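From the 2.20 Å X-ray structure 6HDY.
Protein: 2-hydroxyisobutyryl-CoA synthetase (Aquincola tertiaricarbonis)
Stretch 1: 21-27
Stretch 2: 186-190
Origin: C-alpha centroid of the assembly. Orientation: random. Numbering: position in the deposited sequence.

Stretch 1, residues 21-27: YDENYLP
Stretch 2 186-190: ERLRA

Two arginines at the end of a helix reach across to the carbonyls of a turn, and that donor-to-backbone pairing organises the contact. Residues 21-27 form no regular helix or strand; Asp22 to Tyr25 make a type I turn, with Glu23 at phi/psi -68/-17 and Asn24 at -97/-6. Asp22, chi1 t, fastens the turn from within: its OD1 accepts a 2.8 Å hydrogen bond from Asn24 N. Tyr25 and Leu26 then extend, at -70/133 and -137/131. In the other stretch, Glu186 and Arg187 are helical, and Arg189 leaves the helix with positive phi (66/32) in a Schellman motif, Arg189 N bonding to Glu186 O at 3.2 Å. The CA atoms of Glu23 and Arg187 lie 7.4 Å apart, those of Leu26 and Leu188 7.8 Å.

Such spacing leaves room for long side chains. Arg187 starts sideways and reaches the turn through chi1 t, chi2 p, chi3 t and chi4 89°. Its NH1 donates to Tyr25 O at 2.8 Å and, weakly, to Asp22 O at 2.8 Å; its NH2 also donates to Tyr25 O, at 3.1 Å. Both carbonyls sit at the guanidinium edge, where its N-H bonds point, whereas Glu23 O lies over a face.

Glu23 O is instead taken by Arg189, whose CB points toward the turn; with chi1 m, chi2 m and chi3 t, its NH1 donates to that oxygen at 2.7 Å. The Glu23 side chain, m, m with chi3 148°, begins sideways but brings OE2 to 3.6 Å from Arg187 NE, a salt bridge that adds charge pairing to the carbonyl bonds.

Leu26 supplies apolar packing with chi1 -120° and chi2 20°, both off the usual wells. Its CD2 meets Arg189 CG at 3.9 Å, against the aliphatic part of that arginine, and its CD1 lies 4.0 Å from Arg187 NH2.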

ATOM      1  N   TYR A  21      10.760 -22.416   6.796  1.00 48.43           N
ATOM      2  CA  TYR A  21       9.550 -23.085   6.326  1.00 48.14           C
ATOM      3  C   TYR A  21       9.520 -23.526   4.864  1.00 53.75           C
ATOM      4  O   TYR A  21       9.895 -22.764   3.979  1.00 53.60           O
ATOM      5  CB  TYR A  21       8.332 -22.203   6.588  1.00 45.74           C
ATOM      6  CG  TYR A  21       7.938 -22.074   8.047  1.00 47.40           C
ATOM      7  CD1 TYR A  21       7.415 -23.160   8.750  1.00 50.02           C
ATOM      8  CD2 TYR A  21       7.981 -20.838   8.693  1.00 46.62           C
ATOM      9  CE1 TYR A  21       7.044 -23.043  10.088  1.00 50.40           C
ATOM     10  CE2 TYR A  21       7.571 -20.698  10.015  1.00 47.39           C
ATOM     11  CZ  TYR A  21       7.097 -21.802  10.710  1.00 57.53           C
ATOM     12  OH  TYR A  21       6.657 -21.646  11.999  1.00 59.82           O
ATOM     13  N   ASP A  22       8.986 -24.741   4.617  1.00 51.87           N
ATOM     14  CA  ASP A  22       8.731 -25.274   3.281  1.00 52.83           C
ATOM     15  C   ASP A  22       7.608 -24.394   2.697  1.00 52.66           C
ATOM     16  O   ASP A  22       6.474 -24.406   3.182  1.00 49.91           O
ATOM     17  CB  ASP A  22       8.304 -26.769   3.346  1.00 57.13           C
ATOM     18  CG  ASP A  22       7.839 -27.416   2.035  1.00 66.59           C
ATOM     19  OD1 ASP A  22       7.820 -26.715   0.988  1.00 65.23           O
ATOM     20  OD2 ASP A  22       7.478 -28.615   2.057  1.00 73.59           O
ATOM     21  N   GLU A  23       7.965 -23.604   1.675  1.00 48.74           N
ATOM     22  CA  GLU A  23       7.099 -22.676   0.959  1.00 45.10           C
ATOM     23  C   GLU A  23       6.023 -23.392   0.132  1.00 52.17           C
ATOM     24  O   GLU A  23       5.032 -22.768  -0.245  1.00 50.82           O
ATOM     25  CB  GLU A  23       7.949 -21.739   0.070  1.00 45.55           C
ATOM     26  CG  GLU A  23       8.850 -20.766   0.830  1.00 45.28           C
ATOM     27  CD  GLU A  23       8.149 -19.752   1.722  1.00 54.42           C
ATOM     28  OE1 GLU A  23       8.736 -19.370   2.760  1.00 48.16           O
ATOM     29  OE2 GLU A  23       7.009 -19.351   1.396  1.00 46.47           O
ATOM     30  N   ASN A  24       6.200 -24.699  -0.132  1.00 52.92           N
ATOM     31  CA  ASN A  24       5.252 -25.483  -0.926  1.00 54.80           C
ATOM     32  C   ASN A  24       4.254 -26.292  -0.114  1.00 59.17           C
ATOM     33  O   ASN A  24       3.346 -26.885  -0.698  1.00 61.09           O
ATOM     34  CB  ASN A  24       5.994 -26.381  -1.922  1.00 57.27           C
ATOM     35  CG  ASN A  24       6.696 -25.555  -2.963  1.00 69.85           C
ATOM     36  OD1 ASN A  24       6.109 -24.636  -3.565  1.00 62.23           O
ATOM     37  ND2 ASN A  24       7.994 -25.769  -3.086  1.00 61.25           N
ATOM     38  N   TYR A  25       4.402 -26.308   1.211  1.00 53.50           N
ATOM     39  CA  TYR A  25       3.486 -27.032   2.067  1.00 52.77           C
ATOM     40  C   TYR A  25       2.103 -26.384   2.140  1.00 56.17           C
ATOM     41  O   TYR A  25       1.968 -25.174   2.355  1.00 53.32           O
ATOM     42  CB  TYR A  25       4.067 -27.212   3.469  1.00 53.11           C
ATOM     43  CG  TYR A  25       3.039 -27.748   4.445  1.00 55.06           C
ATOM     44  CD1 TYR A  25       2.676 -29.093   4.431  1.00 58.91           C
ATOM     45  CD2 TYR A  25       2.344 -26.890   5.300  1.00 52.66           C
ATOM     46  CE1 TYR A  25       1.691 -29.582   5.283  1.00 61.33           C
ATOM     47  CE2 TYR A  25       1.342 -27.367   6.140  1.00 53.64           C
ATOM     48  CZ  TYR A  25       1.032 -28.719   6.140  1.00 63.62           C
ATOM     49  OH  TYR A  25       0.074 -29.217   6.981  1.00 62.20           O
ATOM     50  N   LEU A  26       1.076 -27.217   1.982  1.00 55.27           N
ATOM     51  CA  LEU A  26      -0.326 -26.827   2.139  1.00 54.72           C
ATOM     52  C   LEU A  26      -0.977 -27.978   2.938  1.00 58.87           C
ATOM     53  O   LEU A  26      -0.733 -29.151   2.609  1.00 59.75           O
ATOM     54  CB  LEU A  26      -1.004 -26.658   0.767  1.00 55.75           C
ATOM     55  CG  LEU A  26      -1.617 -25.294   0.370  1.00 57.57           C
ATOM     56  CD1 LEU A  26      -1.073 -24.103   1.193  1.00 54.85           C
ATOM     57  CD2 LEU A  26      -1.416 -25.044  -1.107  1.00 58.10           C
ATOM     58  N   PRO A  27      -1.743 -27.690   4.026  1.00 52.04           N
ATOM     59  CA  PRO A  27      -2.359 -28.798   4.790  1.00 53.04           C
ATOM     60  C   PRO A  27      -3.371 -29.575   3.930  1.00 57.20           C
ATOM     61  O   PRO A  27      -3.751 -29.060   2.855  1.00 56.58           O
ATOM     62  CB  PRO A  27      -3.040 -28.090   5.987  1.00 51.98           C
ATOM     63  CG  PRO A  27      -2.528 -26.706   5.980  1.00 53.38           C
ATOM     64  CD  PRO A  27      -2.123 -26.378   4.583  1.00 49.36           C
ATOM     65  N   GLU A 186      -0.815 -14.276   0.607  1.00 30.51           N
ATOM     66  CA  GLU A 186       0.126 -14.725  -0.434  1.00 29.70           C
ATOM     67  C   GLU A 186       0.602 -16.159  -0.148  1.00 35.48           C
ATOM     68  O   GLU A 186       0.517 -17.022  -1.036  1.00 35.37           O
ATOM     69  CB  GLU A 186       1.342 -13.773  -0.524  1.00 30.23           C
ATOM     70  CG  GLU A 186       1.055 -12.400  -1.158  1.00 34.50           C
ATOM     71  CD  GLU A 186       2.173 -11.364  -1.135  1.00 41.02           C
ATOM     72  OE1 GLU A 186       3.173 -11.556  -0.414  1.00 34.97           O
ATOM     73  OE2 GLU A 186       2.052 -10.346  -1.846  1.00 38.39           O
ATOM     74  N   ARG A 187       1.097 -16.419   1.084  1.00 32.76           N
ATOM     75  CA  ARG A 187       1.592 -17.744   1.484  1.00 35.23           C
ATOM     76  C   ARG A 187       0.449 -18.799   1.547  1.00 40.91           C
ATOM     77  O   ARG A 187       0.660 -19.975   1.209  1.00 41.49           O
ATOM     78  CB  ARG A 187       2.364 -17.660   2.823  1.00 34.77           C
ATOM     79  CG  ARG A 187       2.929 -18.999   3.346  1.00 34.89           C
ATOM     80  CD  ARG A 187       3.814 -19.730   2.329  1.00 32.72           C
ATOM     81  NE  ARG A 187       4.199 -21.064   2.803  1.00 42.08           N
ATOM     82  CZ  ARG A 187       3.505 -22.181   2.596  1.00 50.52           C
ATOM     83  NH1 ARG A 187       3.932 -23.332   3.086  1.00 43.94           N
ATOM     84  NH2 ARG A 187       2.368 -22.150   1.914  1.00 40.87           N
ATOM     85  N   LEU A 188      -0.764 -18.358   1.914  1.00 36.97           N
ATOM     86  CA  LEU A 188      -1.940 -19.240   1.978  1.00 37.79           C
ATOM     87  C   LEU A 188      -2.396 -19.689   0.570  1.00 42.45           C
ATOM     88  O   LEU A 188      -3.239 -20.580   0.447  1.00 42.76           O
ATOM     89  CB  LEU A 188      -3.090 -18.504   2.717  1.00 35.47           C
ATOM     90  CG  LEU A 188      -4.409 -19.271   3.001  1.00 39.08           C
ATOM     91  CD1 LEU A 188      -4.150 -20.663   3.644  1.00 38.59           C
ATOM     92  CD2 LEU A 188      -5.336 -18.417   3.835  1.00 38.70           C
ATOM     93  N   ARG A 189      -1.829 -19.063  -0.489  1.00 37.36           N
ATOM     94  CA  ARG A 189      -2.190 -19.281  -1.886  1.00 38.37           C
ATOM     95  C   ARG A 189      -3.633 -18.796  -2.113  1.00 41.92           C
ATOM     96  O   ARG A 189      -4.375 -19.335  -2.932  1.00 43.52           O
ATOM     97  CB  ARG A 189      -1.931 -20.734  -2.388  1.00 42.13           C
ATOM     98  CG  ARG A 189      -0.574 -21.334  -1.992  1.00 53.78           C
ATOM     99  CD  ARG A 189       0.595 -20.782  -2.784  1.00 53.31           C
ATOM    100  NE  ARG A 189       1.886 -21.055  -2.141  1.00 66.27           N
ATOM    101  CZ  ARG A 189       2.774 -20.120  -1.797  1.00 85.74           C
ATOM    102  NH1 ARG A 189       3.926 -20.464  -1.238  1.00 71.98           N
ATOM    103  NH2 ARG A 189       2.527 -18.833  -2.042  1.00 71.97           N
ATOM    104  N   ALA A 190      -4.028 -17.754  -1.371  1.00 35.71           N
ATOM    105  CA  ALA A 190      -5.335 -17.136  -1.550  1.00 34.64           C
ATOM    106  C   ALA A 190      -5.152 -16.157  -2.721  1.00 37.55           C
ATOM    107  O   ALA A 190      -4.024 -15.934  -3.142  1.00 36.51           O
ATOM    108  CB  ALA A 190      -5.726 -16.376  -0.271  1.00 33.78           C
TER